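Local atomic coordinates of probable spore coat polysaccharide biosynthesis protein E (Chromobacterium violaceum ATCC 12472, PDB entry 3G8R), a protein that probably acts as an N-acylneuraminate-9-phosphate synthase, with a zinc-carrying NeuB-type barrel followed by a SAF domain. Residues P326-A329 and D330-V333; G308-A312 and N313-K317; D265-E269 and T270-S274. All coordinates share one frame; numbering follows the deposited sequence.

Contact 1: residues P326-A329 and D330-V333; sequences PIAA and DAPV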
loop_
_atom_site.group_PDB
_atom_site.type_symbol
_atom_site.label_atom_id
_atom_site.label_comp_id
_atom_site.label_asym_id
_atom_site.label_seq_id
_atom_site.Cartn_x
_atom_site.Cartn_y
_atom_site.Cartn_z
ATOM N N PRO A 326 43.221 17.100 29.785
ATOM C CA PRO A 326 44.026 16.189 28.967
ATOM C C PRO A 326 43.455 14.777 28.833
ATOM O O PRO A 326 42.948 14.214 29.794
ATOM C CB PRO A 326 45.369 16.151 29.705
ATOM C CG PRO A 326 45.032 16.460 31.109
ATOM C CD PRO A 326 43.901 17.442 31.050
ATOM N N ILE A 327 43.553 14.218 27.630
ATOM C CA ILE A 327 43.037 12.895 27.344
ATOM C C ILE A 327 44.181 11.893 27.281
ATOM O O ILE A 327 45.123 12.086 26.521
ATOM C CB ILE A 327 42.293 12.845 25.983
ATOM C CG1 ILE A 327 41.603 14.181 25.648
ATOM C CG2 ILE A 327 41.320 11.604 25.928
ATOM C CD1 ILE A 327 40.092 14.193 25.722
ATOM N N ALA A 328 44.097 10.810 28.047
ATOM C CA ALA A 328 45.143 9.795 27.992
ATOM C C ALA A 328 45.104 9.073 26.656
ATOM O O ALA A 328 44.051 8.944 26.054
ATOM C CB ALA A 328 44.970 8.815 29.103
ATOM N N ALA A 329 46.244 8.589 26.188
ATOM C CA ALA A 329 46.238 7.766 24.976
ATOM C C ALA A 329 45.389 6.506 25.139
ATOM O O ALA A 329 45.286 5.937 26.247
ATOM C CB ALA A 329 47.625 7.410 24.559
ATOM N N ASP A 330 44.777 6.103 24.017
ATOM C CA ASP A 330 43.880 4.931 23.901
ATOM C C ASP A 330 42.609 5.081 24.748
ATOM O O ASP A 330 41.809 4.168 24.902
ATOM C CB ASP A 330 44.650 3.613 24.128
ATOM C CG ASP A 330 45.642 3.292 22.983
ATOM O OD1 ASP A 330 46.626 2.565 23.228
ATOM O OD2 ASP A 330 45.455 3.755 21.830
ATOM N N ALA A 331 42.392 6.279 25.252
ATOM C CA ALA A 331 41.200 6.512 26.028
ATOM C C ALA A 331 40.033 7.038 25.207
ATOM O O ALA A 331 40.208 7.701 24.185
ATOM C CB ALA A 331 41.495 7.446 27.181
ATOM N N PRO A 332 38.825 6.744 25.667
ATOM C CA PRO A 332 37.652 7.218 24.960
ATOM C C PRO A 332 37.572 8.704 25.126
ATOM O O PRO A 332 37.745 9.196 26.230
ATOM C CB PRO A 332 36.491 6.532 25.688
ATOM C CG PRO A 332 37.067 6.057 26.991
ATOM C CD PRO A 332 38.508 5.841 26.786
ATOM N N VAL A 333 37.330 9.415 24.038
ATOM C CA VAL A 333 37.162 10.836 24.104
ATOM C C VAL A 333 35.748 11.079 24.573
ATOM O O VAL A 333 34.813 10.958 23.808
ATOM C CB VAL A 333 37.288 11.471 22.745
ATOM C CG1 VAL A 333 36.870 12.930 22.821
ATOM C CG2 VAL A 333 38.684 11.338 22.205
#

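Contact 2: residues G308-A312 and N313-K317; sequences GQLTA and NEWSK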
loop_
_atom_site.group_PDB
_atom_site.type_symbol
_atom_site.label_atom_id
_atom_site.label_comp_id
_atom_site.label_asym_id
_atom_site.label_seq_id
_atom_site.Cartn_x
_atom_site.Cartn_y
_atom_site.Cartn_z
ATOM N N GLY A 308 29.301 9.040 27.757
ATOM C CA GLY A 308 28.830 9.667 26.550
ATOM C C GLY A 308 30.169 9.986 25.900
ATOM O O GLY A 308 30.705 11.100 25.964
ATOM N N GLN A 309 30.756 8.935 25.350
ATOM C CA GLN A 309 31.924 9.047 24.533
ATOM C C GLN A 309 31.467 9.725 23.280
ATOM O O GLN A 309 30.319 9.553 22.855
ATOM C CB GLN A 309 32.410 7.662 24.189
ATOM C CG GLN A 309 33.575 7.636 23.253
ATOM C CD GLN A 309 34.165 6.266 23.177
ATOM O OE1 GLN A 309 33.597 5.301 23.705
ATOM N NE2 GLN A 309 35.312 6.160 22.520
ATOM N N LEU A 310 32.353 10.526 22.709
ATOM C CA LEU A 310 32.069 11.159 21.456
ATOM C C LEU A 310 32.111 10.011 20.447
ATOM O O LEU A 310 32.962 9.121 20.548
ATOM C CB LEU A 310 33.134 12.213 21.165
ATOM C CG LEU A 310 33.051 12.859 19.781
ATOM C CD1 LEU A 310 32.154 14.038 19.853
ATOM C CD2 LEU A 310 34.395 13.265 19.234
ATOM N N THR A 311 31.156 10.014 19.519
ATOM C CA THR A 311 31.049 8.999 18.465
ATOM C C THR A 311 31.405 9.587 17.117
ATOM O O THR A 311 31.409 10.797 16.939
ATOM C CB THR A 311 29.628 8.443 18.360
ATOM O OG1 THR A 311 28.816 9.353 17.623
ATOM C CG2 THR A 311 29.029 8.280 19.718
ATOM N N ALA A 312 31.664 8.707 16.162
ATOM C CA ALA A 312 32.116 9.068 14.833
ATOM C C ALA A 312 31.027 9.828 14.130
ATOM O O ALA A 312 31.294 10.728 13.321
ATOM C CB ALA A 312 32.464 7.827 14.062
ATOM N N ASN A 313 29.791 9.479 14.463
ATOM C CA ASN A 313 28.637 10.215 13.988
ATOM C C ASN A 313 28.638 11.707 14.314
ATOM O O ASN A 313 27.719 12.422 13.938
ATOM C CB ASN A 313 27.379 9.548 14.498
ATOM C CG ASN A 313 27.257 8.133 14.000
ATOM O OD1 ASN A 313 28.131 7.286 14.262
ATOM N ND2 ASN A 313 26.187 7.861 13.253
ATOM N N GLU A 314 29.674 12.164 15.019
ATOM C CA GLU A 314 29.776 13.555 15.447
ATOM C C GLU A 314 31.111 14.165 15.020
ATOM O O GLU A 314 31.386 15.331 15.315
ATOM C CB GLU A 314 29.590 13.674 16.957
ATOM C CG GLU A 314 28.346 12.982 17.482
ATOM C CD GLU A 314 28.396 12.748 18.998
ATOM O OE1 GLU A 314 28.077 13.714 19.732
ATOM O OE2 GLU A 314 28.750 11.622 19.460
ATOM N N TRP A 315 31.922 13.372 14.320
ATOM C CA TRP A 315 33.254 13.793 13.897
ATOM C C TRP A 315 33.113 14.582 12.636
ATOM O O TRP A 315 32.060 14.525 12.037
ATOM C CB TRP A 315 34.163 12.599 13.663
ATOM C CG TRP A 315 35.582 13.001 13.479
ATOM C CD1 TRP A 315 36.320 12.899 12.331
ATOM C CD2 TRP A 315 36.437 13.596 14.451
ATOM N NE1 TRP A 315 37.588 13.383 12.527
ATOM C CE2 TRP A 315 37.691 13.813 13.825
ATOM C CE3 TRP A 315 36.271 13.972 15.801
ATOM C CZ2 TRP A 315 38.770 14.385 14.494
ATOM C CZ3 TRP A 315 37.335 14.549 16.465
ATOM C CH2 TRP A 315 38.576 14.740 15.813
ATOM N N SER A 316 34.145 15.325 12.234
ATOM C CA SER A 316 33.988 16.243 11.126
ATOM C C SER A 316 35.122 16.413 10.115
ATOM O O SER A 316 34.873 16.914 9.021
ATOM C CB SER A 316 33.533 17.607 11.637
ATOM O OG SER A 316 34.107 18.678 10.890
ATOM N N LYS A 317 36.355 16.032 10.412
ATOM C CA LYS A 317 37.425 16.175 9.369
ATOM C C LYS A 317 38.040 17.559 9.280
ATOM O O LYS A 317 39.240 17.681 8.996
ATOM C CB LYS A 317 36.950 15.721 7.984
ATOM C CG LYS A 317 37.485 16.491 6.803
ATOM C CD LYS A 317 36.601 16.193 5.609
ATOM C CE LYS A 317 36.615 17.287 4.607
ATOM N NZ LYS A 317 35.538 16.980 3.651
#

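Contact 3: residues D265-E269 and T270-S274; sequences DAVSE and TEQAS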
loop_
_atom_site.group_PDB
_atom_site.type_symbol
_atom_site.label_atom_id
_atom_site.label_comp_id
_atom_site.label_asym_id
_atom_site.label_seq_id
_atom_site.Cartn_x
_atom_site.Cartn_y
_atom_site.Cartn_z
ATOM N N ASP A 265 7.517 11.237 13.268
ATOM C CA ASP A 265 8.974 11.244 13.178
ATOM C C ASP A 265 9.471 10.657 14.506
ATOM O O ASP A 265 10.539 10.043 14.549
ATOM C CB ASP A 265 9.554 12.666 12.980
ATOM C CG ASP A 265 8.842 13.474 11.860
ATOM O OD1 ASP A 265 9.107 13.223 10.650
ATOM O OD2 ASP A 265 8.038 14.386 12.205
ATOM N N ALA A 266 8.676 10.833 15.571
ATOM C CA ALA A 266 9.043 10.425 16.938
ATOM C C ALA A 266 9.817 9.097 17.040
ATOM O O ALA A 266 9.585 8.153 16.269
ATOM C CB ALA A 266 7.809 10.422 17.858
ATOM N N VAL A 267 10.733 9.047 18.009
ATOM C CA VAL A 267 11.744 7.983 18.102
ATOM C C VAL A 267 11.691 7.163 19.411
ATOM O O VAL A 267 11.616 7.723 20.521
ATOM C CB VAL A 267 13.196 8.558 17.884
ATOM C CG1 VAL A 267 13.689 9.401 19.138
ATOM C CG2 VAL A 267 14.185 7.441 17.474
ATOM N N SER A 268 11.756 5.840 19.264
ATOM C CA SER A 268 11.732 4.942 20.409
ATOM C C SER A 268 13.007 5.032 21.249
ATOM O O SER A 268 14.060 5.438 20.755
ATOM C CB SER A 268 11.505 3.501 19.951
ATOM O OG SER A 268 11.167 2.689 21.064
ATOM N N GLU A 269 12.905 4.655 22.522
ATOM C CA GLU A 269 14.079 4.655 23.390
ATOM C C GLU A 269 14.961 3.421 23.193
ATOM O O GLU A 269 16.181 3.511 23.359
ATOM C CB GLU A 269 13.714 4.843 24.870
ATOM C CG GLU A 269 14.855 5.444 25.671
ATOM C CD GLU A 269 15.480 6.644 24.957
ATOM O OE1 GLU A 269 15.363 7.776 25.463
ATOM O OE2 GLU A 269 16.074 6.470 23.875
ATOM N N THR A 270 14.349 2.279 22.851
ATOM C CA THR A 270 15.109 1.103 22.416
ATOM C C THR A 270 15.948 1.542 21.242
ATOM O O THR A 270 17.172 1.577 21.331
ATOM C CB THR A 270 14.221 -0.102 21.946
ATOM O OG1 THR A 270 13.712 -0.812 23.080
ATOM C CG2 THR A 270 15.036 -1.106 21.045
ATOM N N GLU A 271 15.289 1.904 20.151
ATOM C CA GLU A 271 16.006 2.250 18.946
ATOM C C GLU A 271 17.293 3.026 19.256
ATOM O O GLU A 271 18.364 2.699 18.743
ATOM C CB GLU A 271 15.105 3.017 17.982
ATOM C CG GLU A 271 14.158 2.126 17.177
ATOM C CD GLU A 271 13.615 2.804 15.901
ATOM O OE1 GLU A 271 13.055 3.927 15.989
ATOM O OE2 GLU A 271 13.744 2.203 14.807
ATOM N N GLN A 272 17.191 4.017 20.138
ATOM C CA GLN A 272 18.308 4.910 20.403
ATOM C C GLN A 272 19.509 4.252 21.083
ATOM O O GLN A 272 20.653 4.541 20.729
ATOM C CB GLN A 272 17.852 6.149 21.166
ATOM C CG GLN A 272 17.311 7.235 20.267
ATOM C CD GLN A 272 18.270 7.573 19.138
ATOM O OE1 GLN A 272 19.490 7.697 19.347
ATOM N NE2 GLN A 272 17.732 7.713 17.933
ATOM N N ALA A 273 19.249 3.370 22.039
ATOM C CA ALA A 273 20.318 2.674 22.736
ATOM C C ALA A 273 20.887 1.539 21.881
ATOM O O ALA A 273 22.116 1.373 21.803
ATOM C CB ALA A 273 19.834 2.152 24.069
ATOM N N SER A 274 19.996 0.775 21.243
ATOM C CA SER A 274 20.381 -0.175 20.207
ATOM C C SER A 274 21.337 0.447 19.202
ATOM O O SER A 274 22.455 -0.039 19.019
ATOM C CB SER A 274 19.157 -0.704 19.470
ATOM O OG SER A 274 18.405 -1.569 20.306
#

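Contact 1: residues P326-A329 and D330-V333
A331 folds back on A328 in a type II beta turn that runs from A328 to A331. The turn lies in the loop between strands 321-323 and 338-340 of the SAF domain. It is closed by one hydrogen bond, from A331 N to A328 O at 3.2 Å. On the packed side the A331 methyl lies against the carbonyl oxygen of A328, CB to O 3.2 Å, and also against two apolar groups. The same methyl is 4.2 Å from A328 CB and 4.3 Å from I327 CG2. I327 is buried, and its side chain also rests on V288 and on A284 of strand 281-284. Backbone hydrogen bonds between I327 and V288 and between A331 and A284 tie the two sides of the turn to that part of the domain.

The other side is loose. A329 and D330, the two central residues of the turn, are exposed. D330 takes the left-handed backbone conformation (phi 64°) that suits the third position of a type II turn. Its side chain is at the surface, so the carboxylate is probably solvated. P332, just past the turn, points away from residues 326-329 and packs instead on Q309 and F283. Across the turn, one backbone bond and a few methyl contacts do the work, and no salt bridge spans it.

Contact 2: residues G308-A312 and N313-K317
T311 and E314 form the polar centre of this contact, which turns the chain through a short 3-10 segment in the SAF domain. Hydrogen bonds come first. E314 OE2 is gripped twice by one residue. T311 N donates to it at 2.9 Å, from 39° above the carboxylate plane. T311 OG1 also donates to it at 2.9 Å, and this bond uses the anti lone pair of OE2. The carboxylate thus folds back over the amide and the hydroxyl of T311. The torsion of T311 (chi1 80°) sets OG1 between its own N and carbonyl carbon, within reach of that oxygen. The backbone adds a hydrogen bond from W315 N to A312 O at 2.9 Å.

Apolar contacts lie beside this centre. L310 CD1 packs on E314 CB at 3.9 Å. L310 CD2 meets the edge of the W315 ring near its plane, 4.0 Å from CE3. The two side chains cross at about a right angle. Next to them F301 makes an edge-to-face pair with the W315 ring.

Contacts with the second subunit make up the third group. N313 ND2 bonds to T123 OG1 and C120 O of the second subunit, and W315 packs on P126 of the same chain. K317 NZ makes a salt bridge with E129 of the second subunit.

Two donors from one threonine hold the E314 carboxylate in place and probably help to stabilise its negative charge. The turn is held by its own side-chain and backbone bonds, while N313, W315 and K317 meet the partner subunit.

Contact 3: residues D265-E269 and T270-S274
E269 and Q272 pack against each other in the first turn of helix 269-276, with S268 at the N-cap. The helix follows the segment that leads from helix 242-259 toward the C-terminal domain.

E269 has the most surface buried here. Its chain bends at the second torsion (chi2 47°), which turns the carboxylate back over the helix start. OE2 comes to 3.3 Å from Q272 CB. The two side chains cross obliquely, and the carboxylate and amide planes stand 81° apart. The contact is one of oxygen against CH groups. A carboxylate at the N-terminal end of a helix is probably favoured by the helix dipole. The backbone oxygen of E269 accepts a weak bond from A273 N at 3.3 Å.

Q272 comes next. Its N makes a weak bond to S268 O at 3.5 Å. Its chain also bends at the second torsion, and NE2 lies against V267 in the preceding loop. There the two side chains cross at about a right angle. Q272 also packs on G144 of the second subunit.

T270 is the third. Its backbone oxygen receives S274 N, a regular helical bond of 2.9 Å, and a weak bond from A273 N. Its side chain packs on A171 of the second subunit. E271, one residue on and buried, bonds through OE2 to the backbone N of the same A171, so this helix start belongs to the subunit interface. The CG of E271 also lies 4.1 Å from S268 CB, which brings the N-cap residue into the packing.

On the loop side the methyl CG2 of V267 closes the contact, 3.6 Å from Q272 NE2.

Overall arrangement
The three contacts follow one another along the chain in the order 3, 2, 1, and in that order the contact centres lie about 29, 44 and 57 Å from the centre of the chain. Contacts 1 and 2 belong to the SAF domain and touch directly: V333 O and L310 N are 2.7 Å apart, a probable hydrogen bond. The centres of these two contacts are about 14 Å apart. Contact 3 stands apart from both, with nearest atoms about 9 Å from contact 2 and about 16 Å from contact 1. Contacts 2 and 3 both meet the second subunit. None of the three is near the zinc site of H202 and H225 in the eight-stranded barrel.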